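PDB 3LKB: probable branched-chain amino acid ABC transporter, amino acid binding protein from Thermus thermophilus, which probably binds branched-chain amino acids, valine among them, and delivers them to an ABC transporter for uptake into the cell. Local coordinates for residues A[9-15]-A[76-82]; A[96-100]-A[313-317]; A[31-35]-A[49-53]; A[91-95]-A[114-119]; A[333-337]-A[353-357]. The protein carries 2 engineered substitutions. All blocks are in the same frame, centred on the assembly; numbering follows the deposited sequence.

Contact 1: residues A[9-15]-A[76-82]; sequences TLFWSGA and IPVFLSY. With VAL (valine), chain C.
The indole of Trp12 turns its edge toward the face of Tyr82 in an offset edge-to-face pair, the two side chains extending together from their strands, with the ring planes at 73° and CZ2 of Trp12 3.8 Å from CD1 of Tyr82. With CG anti to the backbone N (chi1 -174°), the Tyr82 ring lies between Ala15 and the bound valine: the backbone N of Ala15 sits over one face, and the valine carboxylate carbon lies over the centre of the other, 3.9 Å above the plane. Ala15 CB adds a contact of 3.5 Å to CE2 of Tyr82. An alanine in place of Tyr82 is likely to leave that side of the ligand without its aromatic cover and the edge of Trp12 without the face it meets. Farther back along the strands, the rings of Phe11 and Phe79 are close to parallel but displaced, with little overlap, touching at CE2 of Phe11 and CE1 of Phe79. Leu80 CB meets the edge of the indole in its plane. The backbones join more sparingly: Leu80 N donates to Phe11 O (3.1 Å), Ser13 N reaches Leu80 O in a weak bond, and two waters fill in, one of them linking Thr9 O, Phe11 N and Val78 O. Strand 6-14, paired on its other side with strand 47-55, runs parallel to strand 79-81 in the manner of the alpha/beta lobes of periplasmic binding proteins, and the C-terminal ends of both strands lead to the valine pocket, which Tyr82 lines.

Contact 2: residues A[96-100]-A[313-317]; sequences ELRIP and NETVY
Asn313 carries the polar part of this contact, its ND2 reaching two successive carbonyls around the Schellman turn that follows helix 84-97. The bond to Arg98 O spans 3.2 Å from ND2, with an N-H...O angle of 143°; the donor stands above the carbonyl plane, so no lone pair is met squarely. The second, from ND2 to Leu97 O, is weak and more bent, at 3.3 Å. The amide is brought to these oxygens by a CG placed between the backbone N and the carbonyl carbon (chi1 56°). Arg98 O is also approached by a water, which donates to it at 2.6 Å and more weakly to Asn313 O, so that the backbones are bridged beside the amide. Arg98 has left helical geometry with positive phi, and two bonds back into the last turn make this a Schellman motif; Asn313 thus binds the chain at that turn. Outward from the amide the contact becomes apolar. Ile99 CG2 packs on Asn313 CB at 3.9 Å, the two side chains crossing at about a right angle. The Pro100 ring faces the first turn of helix 313-321: its CD lies 3.6 Å from Asn313 O, while its CG meets Tyr317 CB at 3.9 Å and Val316 CG1 at 4.0 Å. Behind these residues, Val316 packs on Ile301 of helix 285-308, and Leu97 and Ile99 rest on helix 60-72. The contact thereby sets the start of helix 313-321 against the turn that leads from helix 84-97 into strand 101-103.

Contact 3: residues A[31-35]-A[49-53]; sequences VEDYC and FNCVV
Sulfur makes the closest approaches between Cys35 of the helix and the strand residues Phe49 and Cys51. The Cys35 SG lies 3.2 Å from Phe49 CB and 3.7 Å from Cys51 CB; it stands anti to the backbone N (chi1 -170°), which points it at the strand. It also forms a sulfur-aromatic contact with the Phe49 ring, reaching it obliquely at 5.0 Å between SG and the ring centroid. Cys51 answers from the strand: its SG rests 3.6 Å from Glu32 CA and 3.9 Å from Glu32 CG, against the aliphatic part of that side chain. The two sulfurs, Cys35 SG and Cys51 SG, stay 4.3 Å apart, too far for a disulfide.

Contacts between carbon atoms continue the interface toward Val53. Glu32 CB meets Val53 CG2 at 4.0 Å, the side chains crossing at about a right angle, and Val31 CG1 touches the same methyl group more loosely. The extended Glu32 chain passes Val53, while OE2 has a long, weak ion pair with Lys36.

Over the 31-35 and 49-53 segments, helix and strand run antiparallel (173°), the helix being the crossover of the beta-alpha-beta unit formed by strand 6-14, helix 21-41 and strand 47-55. With no hydrogen bond between the segments, the helix is probably held on this strand by close apolar fit, the thiols serving as apolar surface while Glu32 takes part through its aliphatic carbons.

Contact 4: residues A[91-95]-A[114-119]; sequences KPLIQ and PNNDYI
Gln95 and Asp117 are joined by a pair of hydrogen bonds in which the glutamine amide both gives and accepts. Its NE2 donates to Asp117 OD2 at 2.9 Å; the carboxylate oxygen lies in the amide plane but is itself met from above its own plane. Asp117 N donates in return to Gln95 OE1 at 3.1 Å, in the carbonyl plane and on a lone pair. The Gln95 side chain bends at chi2 (70°), which folds the amide over the turn, and both oxygen and nitrogen are used at once. Asn115 crosses Gln95 at a slant, the two amide planes 33° apart, and sets its OD1 3.2 Å from Gln95 CG. At the other end, Lys91 NZ donates to Pro114 O at 3.2 Å, nearly in line with the carbonyl bond, and further to Asp112 O and Glu109 O, so several backbone oxygens gather round the ammonium group.

One water adds to the network: it donates to Gln95 OE1 (2.8 Å) and to Asn115 O, and accepts from Tyr118 N.

Apolar contacts accompany these bonds. Lys91 CG meets Ile119 CD1 at 3.6 Å, and Ile94 CG2 lies 4.1 Å from Tyr118 CB, those two side chains running past one another head to tail.

The type I turn from Asn116 to Ile119 is thus secured to helix 84-97 just ahead of strand 121-123, with Ile94 also packing on Thr101 and Ile119 on Pro103 of strand 101-103.

Contact 5: residues A[333-337]-A[353-357]; sequences FAVST and AEGLR
Val335 has chi1 -60°, which puts CG1 anti to the carbonyl carbon and CG2 between the backbone N and that carbon, so that its two methyls meet different parts of the 353-357 segment. Arg357 bends at chi3 (-80°), turning its guanidinium beneath CG1 of Val335. This methyl lies over one face of the flat group, 3.5 Å from Arg357 NE and 3.8 Å from CZ, while the side chains cross at a slant. The other methyl, CG2, rests 3.6 Å from Gly355 O. A glycine in place of Val335 would probably uncover this face of the guanidinium and open a gap beside the Gly355 carbonyl. Arg357 is held at its far end by a salt bridge from NH2 to Glu260, which probably steadies the guanidinium plane under Val335. Both segments lie in the long irregular connection after helix 313-321, the second running into strand 357-362 at Arg357; that strand is an antiparallel member of the seven-stranded mixed sheet of this periplasmic binding protein. Val335 and Arg357 both pair by backbone bonds with residues at the end of strand 250-253 or just beyond it, Ser254 and Thr253. Beside Val335 the packing is between small groups: Ala334 CB meets Ala353 CB at 3.6 Å. Thr337 CG2 lies 4.2 Å from Gly355 CA, where a side chain on the glycine would come tight against the same methyl. Glu354 OE2 comes only to 3.7 Å from Thr337 OG1, which has a weak hydrogen bond to Gly340 N, and the Glu354 side chain is about 4 Å from the bound sodium ion, whose site is formed by Asp344, Thr351 and Gly352.

Overall arrangement
Contacts 1 to 4 form a connected group, while contact 5 stands apart. Contacts 1 and 3, with centres about 9 Å apart, share the pairing of strands 6-14 and 47-55, where Leu10 N and Trp12 N bond to Asn50 O and Val52 O. Contact 2 joins contact 1 through Phe79 N and Pro100 O, and contact 4 through Arg98 NH1 and Tyr118 OH; contacts 2 and 4 both use helix 84-97. Valine is touched directly in contact 1, and the side chain of Ile119 in contact 4 lies about 11 Å from it. Contact 5, about 23 Å from contact 1 between centres, touches none of the others; its nearest atoms are about 5 Å from contact 3 and about 12 Å from contact 1.

Contact 1: residues A[9-15]-A[76-82]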
# COMPACT_ATOMS: atom_id res chain seq x y z
N THR A 9 6.05 24.55 2.54
CA THR A 9 5.39 23.28 2.53
C THR A 9 5.00 22.79 1.15
O THR A 9 4.34 23.48 0.34
CB THR A 9 4.23 23.24 3.46
OG1 THR A 9 4.75 23.39 4.80
CG2 THR A 9 3.54 21.86 3.34
N LEU A 10 5.46 21.57 0.90
CA LEU A 10 5.16 20.88 -0.32
C LEU A 10 4.19 19.79 0.11
O LEU A 10 4.56 18.91 0.87
CB LEU A 10 6.45 20.30 -0.88
CG LEU A 10 6.38 20.10 -2.40
CD1 LEU A 10 5.94 21.40 -3.03
CD2 LEU A 10 7.71 19.68 -2.92
N PHE A 11 2.94 19.90 -0.31
CA PHE A 11 1.89 19.04 0.19
C PHE A 11 1.26 18.20 -0.93
O PHE A 11 0.86 18.70 -1.96
CB PHE A 11 0.88 19.87 0.99
CG PHE A 11 -0.50 19.25 1.13
CD1 PHE A 11 -0.79 18.38 2.20
CD2 PHE A 11 -1.50 19.54 0.22
CE1 PHE A 11 -2.07 17.84 2.35
CE2 PHE A 11 -2.76 19.02 0.36
CZ PHE A 11 -3.05 18.14 1.45
N TRP A 12 1.22 16.89 -0.73
CA TRP A 12 0.52 16.00 -1.64
C TRP A 12 -0.46 15.22 -0.82
O TRP A 12 -0.18 14.86 0.34
CB TRP A 12 1.53 15.05 -2.27
CG TRP A 12 0.95 13.98 -3.15
CD1 TRP A 12 0.63 14.10 -4.45
CD2 TRP A 12 0.61 12.61 -2.78
NE1 TRP A 12 0.12 12.91 -4.94
CE2 TRP A 12 0.10 11.98 -3.94
CE3 TRP A 12 0.65 11.89 -1.58
CZ2 TRP A 12 -0.31 10.66 -3.96
CZ3 TRP A 12 0.23 10.56 -1.59
CH2 TRP A 12 -0.24 9.96 -2.79
N SER A 13 -1.64 15.00 -1.39
CA SER A 13 -2.65 14.13 -0.76
C SER A 13 -3.11 13.14 -1.81
O SER A 13 -3.55 13.55 -2.87
CB SER A 13 -3.83 14.96 -0.23
OG SER A 13 -4.97 14.16 0.01
N GLY A 14 -3.01 11.85 -1.52
CA GLY A 14 -3.40 10.81 -2.47
C GLY A 14 -3.40 9.45 -1.79
O GLY A 14 -3.28 9.35 -0.55
N ALA A 15 -3.61 8.41 -2.60
CA ALA A 15 -3.85 7.06 -2.15
C ALA A 15 -2.55 6.24 -2.04
O ALA A 15 -2.22 5.49 -2.98
CB ALA A 15 -4.78 6.37 -3.13
N ILE A 76 0.17 26.73 1.89
CA ILE A 76 0.73 26.22 0.64
C ILE A 76 0.57 27.16 -0.55
O ILE A 76 -0.51 27.67 -0.79
CB ILE A 76 0.20 24.78 0.27
CG1 ILE A 76 -1.33 24.74 0.09
CG2 ILE A 76 0.63 23.74 1.32
CD1 ILE A 76 -1.82 23.47 -0.55
N PRO A 77 1.65 27.38 -1.31
CA PRO A 77 1.62 28.11 -2.56
C PRO A 77 1.28 27.27 -3.80
O PRO A 77 1.06 27.84 -4.89
CB PRO A 77 3.06 28.65 -2.65
CG PRO A 77 3.88 27.57 -1.99
CD PRO A 77 3.03 27.05 -0.89
N VAL A 78 1.24 25.94 -3.63
CA VAL A 78 0.92 24.91 -4.67
C VAL A 78 0.29 23.70 -3.97
O VAL A 78 0.58 23.47 -2.80
CB VAL A 78 2.19 24.28 -5.36
CG1 VAL A 78 1.82 23.64 -6.76
CG2 VAL A 78 3.28 25.26 -5.51
N PHE A 79 -0.48 22.91 -4.71
CA PHE A 79 -1.18 21.72 -4.23
C PHE A 79 -0.82 20.65 -5.25
O PHE A 79 -1.11 20.82 -6.44
CB PHE A 79 -2.68 21.99 -4.30
CG PHE A 79 -3.58 20.80 -3.95
CD1 PHE A 79 -3.13 19.72 -3.17
CD2 PHE A 79 -4.91 20.80 -4.37
CE1 PHE A 79 -3.99 18.65 -2.82
CE2 PHE A 79 -5.79 19.76 -4.03
CZ PHE A 79 -5.30 18.65 -3.25
N LEU A 80 -0.14 19.60 -4.79
CA LEU A 80 0.09 18.38 -5.54
C LEU A 80 -1.08 17.44 -5.20
O LEU A 80 -1.26 17.05 -4.03
CB LEU A 80 1.43 17.75 -5.14
CG LEU A 80 2.68 18.58 -5.46
CD1 LEU A 80 3.95 18.00 -4.93
CD2 LEU A 80 2.81 18.74 -6.92
N SER A 81 -1.93 17.16 -6.18
CA SER A 81 -3.14 16.40 -5.89
C SER A 81 -3.11 15.08 -6.62
O SER A 81 -2.15 14.77 -7.33
CB SER A 81 -4.40 17.17 -6.28
OG SER A 81 -4.44 17.37 -7.66
N TYR A 82 -4.20 14.33 -6.46
CA TYR A 82 -4.22 12.95 -6.92
C TYR A 82 -5.48 12.57 -7.68
O TYR A 82 -5.46 12.67 -8.91
CB TYR A 82 -4.00 12.03 -5.75
CG TYR A 82 -3.86 10.58 -6.12
CD1 TYR A 82 -2.74 10.14 -6.82
CD2 TYR A 82 -4.83 9.64 -5.74
CE1 TYR A 82 -2.58 8.81 -7.16
CE2 TYR A 82 -4.69 8.29 -6.08
CZ TYR A 82 -3.54 7.90 -6.80
OH TYR A 82 -3.33 6.58 -7.13
N VAL C . -5.83 6.97 -10.33
CA VAL C . -5.87 8.36 -10.94
C VAL C . -5.14 9.39 -10.15
O VAL C . -3.99 9.56 -10.50
CB VAL C . -7.27 8.91 -11.10
CG1 VAL C . -7.92 9.15 -9.82
CG2 VAL C . -7.18 10.11 -11.80
O HOH W 1 2.43 22.24 -1.55
O HOH W 2 -5.74 14.66 -4.09

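Contact 2: residues A[96-100]-A[313-317]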
# COMPACT_ATOMS: atom_id res chain seq x y z
N GLU A 96 -11.29 29.55 -6.25
CA GLU A 96 -11.58 30.68 -5.31
C GLU A 96 -10.33 31.14 -4.62
O GLU A 96 -10.04 32.31 -4.58
CB GLU A 96 -12.64 30.30 -4.25
CG GLU A 96 -12.82 31.34 -3.09
CD GLU A 96 -13.81 30.88 -2.01
OE1 GLU A 96 -14.89 30.31 -2.34
OE2 GLU A 96 -13.51 31.10 -0.79
N LEU A 97 -9.53 30.22 -4.14
CA LEU A 97 -8.33 30.65 -3.47
C LEU A 97 -7.09 30.75 -4.36
O LEU A 97 -6.01 31.02 -3.86
CB LEU A 97 -8.08 29.82 -2.20
CG LEU A 97 -8.08 28.32 -2.31
CD1 LEU A 97 -6.68 27.95 -2.70
CD2 LEU A 97 -8.43 27.67 -0.98
N ARG A 98 -7.26 30.55 -5.67
CA ARG A 98 -6.18 30.74 -6.62
C ARG A 98 -4.89 29.98 -6.29
O ARG A 98 -3.80 30.52 -6.38
CB ARG A 98 -5.83 32.24 -6.75
CG ARG A 98 -7.00 33.17 -6.97
CD ARG A 98 -6.54 34.60 -7.01
NE ARG A 98 -7.66 35.54 -7.08
CZ ARG A 98 -8.22 36.00 -8.22
NH1 ARG A 98 -7.79 35.61 -9.42
NH2 ARG A 98 -9.23 36.86 -8.16
N ILE A 99 -4.97 28.73 -5.86
CA ILE A 99 -3.69 28.01 -5.75
C ILE A 99 -3.41 27.01 -6.87
O ILE A 99 -4.18 26.07 -7.07
CB ILE A 99 -3.38 27.41 -4.35
CG1 ILE A 99 -3.92 26.01 -4.20
CG2 ILE A 99 -3.80 28.35 -3.13
CD1 ILE A 99 -2.93 25.23 -3.37
N PRO A 100 -2.30 27.22 -7.60
CA PRO A 100 -1.87 26.29 -8.67
C PRO A 100 -1.85 24.86 -8.18
O PRO A 100 -1.33 24.60 -7.11
CB PRO A 100 -0.44 26.73 -8.97
CG PRO A 100 -0.40 28.16 -8.58
CD PRO A 100 -1.29 28.26 -7.35
N ASN A 313 1.22 31.68 -3.74
CA ASN A 313 0.38 31.14 -4.80
C ASN A 313 0.43 32.01 -6.06
O ASN A 313 0.34 31.49 -7.20
CB ASN A 313 -1.07 30.93 -4.34
CG ASN A 313 -1.72 32.22 -3.77
OD1 ASN A 313 -1.05 33.08 -3.23
ND2 ASN A 313 -3.02 32.33 -3.92
N GLU A 314 0.55 33.31 -5.86
CA GLU A 314 0.62 34.23 -7.00
C GLU A 314 1.95 34.17 -7.73
O GLU A 314 1.98 34.08 -8.95
CB GLU A 314 0.26 35.65 -6.60
CG GLU A 314 -1.24 35.79 -6.22
CD GLU A 314 -1.51 37.00 -5.30
OE1 GLU A 314 -1.21 38.16 -5.69
OE2 GLU A 314 -2.02 36.77 -4.18
N THR A 315 3.05 34.19 -7.00
CA THR A 315 4.34 34.20 -7.66
C THR A 315 4.61 32.86 -8.32
O THR A 315 5.19 32.84 -9.43
CB THR A 315 5.50 34.58 -6.75
OG1 THR A 315 5.59 33.66 -5.66
CG2 THR A 315 5.25 35.97 -6.19
N VAL A 316 4.19 31.79 -7.65
CA VAL A 316 4.33 30.43 -8.19
C VAL A 316 3.49 30.28 -9.45
O VAL A 316 3.95 29.69 -10.44
CB VAL A 316 3.90 29.37 -7.19
CG1 VAL A 316 3.54 28.07 -7.88
CG2 VAL A 316 4.99 29.13 -6.20
N TYR A 317 2.27 30.83 -9.42
CA TYR A 317 1.43 30.91 -10.62
C TYR A 317 2.21 31.55 -11.80
O TYR A 317 2.25 30.96 -12.91
CB TYR A 317 0.07 31.57 -10.33
CG TYR A 317 -0.77 31.80 -11.60
CD1 TYR A 317 -1.55 30.78 -12.14
CD2 TYR A 317 -0.78 33.03 -12.24
CE1 TYR A 317 -2.31 30.97 -13.31
CE2 TYR A 317 -1.53 33.24 -13.42
CZ TYR A 317 -2.28 32.19 -13.95
OH TYR A 317 -3.02 32.33 -15.10
O HOH W 3 -2.27 32.01 -7.81

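Contact 3: residues A[31-35]-A[49-53]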
# COMPACT_ATOMS: atom_id res chain seq x y z
N VAL A 31 7.24 11.91 -4.46
CA VAL A 31 7.09 13.32 -4.05
C VAL A 31 7.96 13.54 -2.78
O VAL A 31 8.71 14.50 -2.67
CB VAL A 31 5.63 13.67 -3.74
CG1 VAL A 31 5.57 15.03 -3.13
CG2 VAL A 31 4.77 13.60 -4.96
N GLU A 32 7.83 12.62 -1.83
CA GLU A 32 8.54 12.73 -0.58
C GLU A 32 10.03 12.70 -0.85
O GLU A 32 10.76 13.51 -0.32
CB GLU A 32 8.16 11.60 0.36
CG GLU A 32 8.79 11.78 1.72
CD GLU A 32 8.22 10.84 2.78
OE1 GLU A 32 6.97 10.60 2.80
OE2 GLU A 32 9.03 10.36 3.60
N ASP A 33 10.46 11.77 -1.71
CA ASP A 33 11.88 11.64 -2.03
C ASP A 33 12.51 12.86 -2.71
O ASP A 33 13.60 13.30 -2.33
CB ASP A 33 12.15 10.36 -2.85
CG ASP A 33 11.97 9.12 -2.00
OD1 ASP A 33 11.77 9.33 -0.78
OD2 ASP A 33 11.99 7.98 -2.51
N TYR A 34 11.81 13.37 -3.69
CA TYR A 34 12.30 14.51 -4.44
C TYR A 34 12.42 15.73 -3.53
O TYR A 34 13.40 16.49 -3.60
CB TYR A 34 11.35 14.80 -5.58
CG TYR A 34 12.01 15.74 -6.53
CD1 TYR A 34 12.94 15.24 -7.40
CD2 TYR A 34 11.68 17.08 -6.50
CE1 TYR A 34 13.60 16.09 -8.25
CE2 TYR A 34 12.34 17.93 -7.35
CZ TYR A 34 13.29 17.44 -8.20
OH TYR A 34 13.96 18.29 -9.03
N CYS A 35 11.40 15.92 -2.69
CA CYS A 35 11.38 17.03 -1.78
C CYS A 35 12.55 16.93 -0.81
O CYS A 35 13.15 17.94 -0.42
CB CYS A 35 10.07 17.06 -1.00
SG CYS A 35 9.82 18.57 -0.03
N PHE A 49 12.22 22.82 2.45
CA PHE A 49 10.90 22.26 2.20
C PHE A 49 10.45 21.42 3.39
O PHE A 49 11.17 20.55 3.87
CB PHE A 49 10.82 21.46 0.89
CG PHE A 49 10.96 22.33 -0.35
CD1 PHE A 49 9.85 23.00 -0.89
CD2 PHE A 49 12.19 22.49 -0.97
CE1 PHE A 49 9.98 23.80 -2.02
CE2 PHE A 49 12.34 23.29 -2.11
CZ PHE A 49 11.24 23.94 -2.63
N ASN A 50 9.27 21.75 3.87
CA ASN A 50 8.54 20.89 4.75
C ASN A 50 7.65 19.95 3.86
O ASN A 50 6.74 20.37 3.12
CB ASN A 50 7.71 21.76 5.69
CG ASN A 50 6.88 20.96 6.63
OD1 ASN A 50 7.36 19.99 7.16
ND2 ASN A 50 5.61 21.36 6.83
N CYS A 51 7.96 18.67 3.93
CA CYS A 51 7.35 17.70 3.04
C CYS A 51 6.15 17.04 3.69
O CYS A 51 6.30 16.30 4.62
CB CYS A 51 8.34 16.61 2.72
SG CYS A 51 7.48 15.42 1.64
N VAL A 52 4.95 17.33 3.21
CA VAL A 52 3.78 16.75 3.78
C VAL A 52 3.06 15.87 2.75
O VAL A 52 2.54 16.36 1.74
CB VAL A 52 2.88 17.80 4.38
CG1 VAL A 52 1.64 17.15 4.93
CG2 VAL A 52 3.67 18.58 5.47
N VAL A 53 3.09 14.57 3.03
CA VAL A 53 2.55 13.54 2.15
C VAL A 53 1.46 12.80 2.90
O VAL A 53 1.76 12.04 3.83
CB VAL A 53 3.66 12.56 1.75
CG1 VAL A 53 3.06 11.27 1.25
CG2 VAL A 53 4.56 13.20 0.69

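Contact 4: residues A[91-95]-A[114-119]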
# COMPACT_ATOMS: atom_id res chain seq x y z
N LYS A 91 -12.36 21.74 -7.50
CA LYS A 91 -12.16 22.81 -8.52
C LYS A 91 -12.72 24.19 -8.07
O LYS A 91 -11.99 25.19 -8.08
CB LYS A 91 -12.72 22.43 -9.91
CG LYS A 91 -11.84 21.52 -10.78
CD LYS A 91 -12.54 21.19 -12.12
CE LYS A 91 -12.20 22.26 -13.21
NZ LYS A 91 -12.90 22.02 -14.53
N PRO A 92 -14.00 24.26 -7.64
CA PRO A 92 -14.52 25.60 -7.20
C PRO A 92 -13.65 26.27 -6.12
O PRO A 92 -13.42 27.48 -6.17
CB PRO A 92 -15.92 25.27 -6.61
CG PRO A 92 -16.35 24.05 -7.41
CD PRO A 92 -15.06 23.22 -7.59
N LEU A 93 -13.18 25.48 -5.16
CA LEU A 93 -12.38 26.00 -4.07
C LEU A 93 -10.95 26.35 -4.54
O LEU A 93 -10.38 27.37 -4.13
CB LEU A 93 -12.37 24.98 -2.95
CG LEU A 93 -11.71 25.32 -1.62
CD1 LEU A 93 -12.33 26.60 -1.04
CD2 LEU A 93 -11.95 24.10 -0.71
N ILE A 94 -10.39 25.51 -5.41
CA ILE A 94 -9.06 25.81 -5.97
C ILE A 94 -9.05 27.16 -6.69
O ILE A 94 -8.18 27.98 -6.48
CB ILE A 94 -8.56 24.69 -6.92
CG1 ILE A 94 -8.40 23.37 -6.13
CG2 ILE A 94 -7.26 25.12 -7.62
CD1 ILE A 94 -7.89 22.21 -6.86
N GLN A 95 -10.01 27.32 -7.60
CA GLN A 95 -10.31 28.56 -8.28
C GLN A 95 -10.48 29.73 -7.30
O GLN A 95 -9.88 30.80 -7.50
CB GLN A 95 -11.56 28.37 -9.15
CG GLN A 95 -11.94 29.57 -10.05
CD GLN A 95 -10.96 29.78 -11.21
OE1 GLN A 95 -10.30 28.82 -11.68
NE2 GLN A 95 -10.84 31.04 -11.66
N PRO A 114 -15.86 25.50 -16.11
CA PRO A 114 -15.32 26.68 -15.37
C PRO A 114 -14.24 26.23 -14.38
O PRO A 114 -13.92 25.04 -14.34
CB PRO A 114 -16.55 27.15 -14.58
CG PRO A 114 -17.31 25.89 -14.27
CD PRO A 114 -17.02 24.88 -15.43
N ASN A 115 -13.70 27.17 -13.60
CA ASN A 115 -12.84 26.92 -12.44
C ASN A 115 -11.54 26.20 -12.80
O ASN A 115 -11.04 25.37 -12.05
CB ASN A 115 -13.62 26.16 -11.33
CG ASN A 115 -14.83 26.94 -10.81
OD1 ASN A 115 -14.78 28.16 -10.68
ND2 ASN A 115 -15.92 26.22 -10.50
N ASN A 116 -10.99 26.56 -13.95
CA ASN A 116 -9.83 25.91 -14.54
C ASN A 116 -8.56 26.78 -14.65
O ASN A 116 -7.55 26.33 -15.18
CB ASN A 116 -10.21 25.38 -15.93
CG ASN A 116 -10.53 26.51 -16.94
OD1 ASN A 116 -10.15 26.43 -18.11
ND2 ASN A 116 -11.26 27.52 -16.50
N ASP A 117 -8.58 28.00 -14.12
CA ASP A 117 -7.42 28.87 -14.31
C ASP A 117 -6.14 28.39 -13.60
O ASP A 117 -5.02 28.71 -14.05
CB ASP A 117 -7.76 30.30 -13.90
CG ASP A 117 -8.86 30.94 -14.76
OD1 ASP A 117 -8.99 30.65 -15.99
OD2 ASP A 117 -9.61 31.78 -14.16
N TYR A 118 -6.29 27.60 -12.53
CA TYR A 118 -5.15 27.20 -11.68
C TYR A 118 -4.74 25.73 -11.68
O TYR A 118 -3.96 25.32 -10.82
CB TYR A 118 -5.39 27.64 -10.23
CG TYR A 118 -5.59 29.12 -10.18
CD1 TYR A 118 -6.89 29.66 -10.13
CD2 TYR A 118 -4.50 29.99 -10.29
CE1 TYR A 118 -7.08 31.00 -10.14
CE2 TYR A 118 -4.67 31.34 -10.31
CZ TYR A 118 -5.97 31.85 -10.22
OH TYR A 118 -6.18 33.21 -10.19
N ILE A 119 -5.23 24.94 -12.63
CA ILE A 119 -4.93 23.51 -12.62
C ILE A 119 -4.03 23.18 -13.77
O ILE A 119 -4.34 23.54 -14.91
CB ILE A 119 -6.23 22.75 -12.73
CG1 ILE A 119 -7.10 23.11 -11.50
CG2 ILE A 119 -5.96 21.24 -12.94
CD1 ILE A 119 -8.51 22.58 -11.57
O HOH W 4 -8.65 26.59 -11.03

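Contact 5: residues A[333-337]-A[353-357]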
# COMPACT_ATOMS: atom_id res chain seq x y z
N PHE A 333 11.87 13.80 -17.84
CA PHE A 333 10.97 12.73 -17.35
C PHE A 333 9.97 12.25 -18.39
O PHE A 333 9.63 11.04 -18.42
CB PHE A 333 10.22 13.14 -16.09
CG PHE A 333 11.09 13.26 -14.91
CD1 PHE A 333 11.79 12.16 -14.45
CD2 PHE A 333 11.21 14.45 -14.24
CE1 PHE A 333 12.57 12.25 -13.31
CE2 PHE A 333 12.00 14.56 -13.11
CZ PHE A 333 12.69 13.47 -12.65
N ALA A 334 9.53 13.17 -19.23
CA ALA A 334 8.53 12.87 -20.23
C ALA A 334 9.10 13.19 -21.58
O ALA A 334 10.03 14.00 -21.67
CB ALA A 334 7.25 13.72 -19.99
N VAL A 335 8.51 12.60 -22.61
CA VAL A 335 8.94 12.76 -23.98
C VAL A 335 8.59 14.17 -24.51
O VAL A 335 7.83 14.89 -23.89
CB VAL A 335 8.28 11.69 -24.87
CG1 VAL A 335 8.66 10.33 -24.43
CG2 VAL A 335 6.75 11.82 -24.89
N SER A 336 9.19 14.58 -25.62
CA SER A 336 8.81 15.81 -26.28
C SER A 336 8.63 15.57 -27.80
O SER A 336 9.26 14.65 -28.37
CB SER A 336 9.81 16.92 -25.97
OG SER A 336 11.13 16.49 -26.23
N THR A 337 7.73 16.29 -28.45
CA THR A 337 7.65 16.13 -29.93
C THR A 337 8.93 16.68 -30.60
O THR A 337 9.71 17.39 -29.96
CB THR A 337 6.42 16.75 -30.50
OG1 THR A 337 6.42 18.14 -30.18
CG2 THR A 337 5.17 16.08 -29.87
N ALA A 353 3.71 18.16 -20.84
CA ALA A 353 4.17 17.33 -21.92
C ALA A 353 3.00 16.91 -22.81
O ALA A 353 2.29 15.95 -22.51
CB ALA A 353 4.83 16.09 -21.34
N GLU A 354 2.81 17.61 -23.91
CA GLU A 354 1.69 17.34 -24.79
C GLU A 354 1.88 16.10 -25.70
O GLU A 354 0.92 15.63 -26.33
CB GLU A 354 1.34 18.63 -25.59
CG GLU A 354 2.26 19.01 -26.76
CD GLU A 354 3.72 19.41 -26.37
OE1 GLU A 354 4.01 19.69 -25.17
OE2 GLU A 354 4.55 19.47 -27.32
N GLY A 355 3.09 15.57 -25.79
CA GLY A 355 3.33 14.34 -26.55
C GLY A 355 3.20 13.07 -25.72
O GLY A 355 3.35 13.06 -24.47
N LEU A 356 2.90 11.98 -26.43
CA LEU A 356 2.81 10.66 -25.83
C LEU A 356 3.31 9.69 -26.89
O LEU A 356 3.53 10.10 -28.04
CB LEU A 356 1.37 10.33 -25.36
CG LEU A 356 0.21 10.53 -26.34
CD1 LEU A 356 0.30 9.61 -27.49
CD2 LEU A 356 -1.09 10.30 -25.63
N ARG A 357 3.54 8.44 -26.49
CA ARG A 357 3.82 7.38 -27.44
C ARG A 357 2.97 6.17 -27.08
O ARG A 357 2.36 6.11 -26.00
CB ARG A 357 5.31 6.94 -27.36
CG ARG A 357 6.38 8.04 -27.43
CD ARG A 357 7.75 7.44 -27.25
NE ARG A 357 8.06 7.18 -25.84
CZ ARG A 357 9.22 6.69 -25.40
NH1 ARG A 357 10.19 6.40 -26.27
NH2 ARG A 357 9.40 6.48 -24.08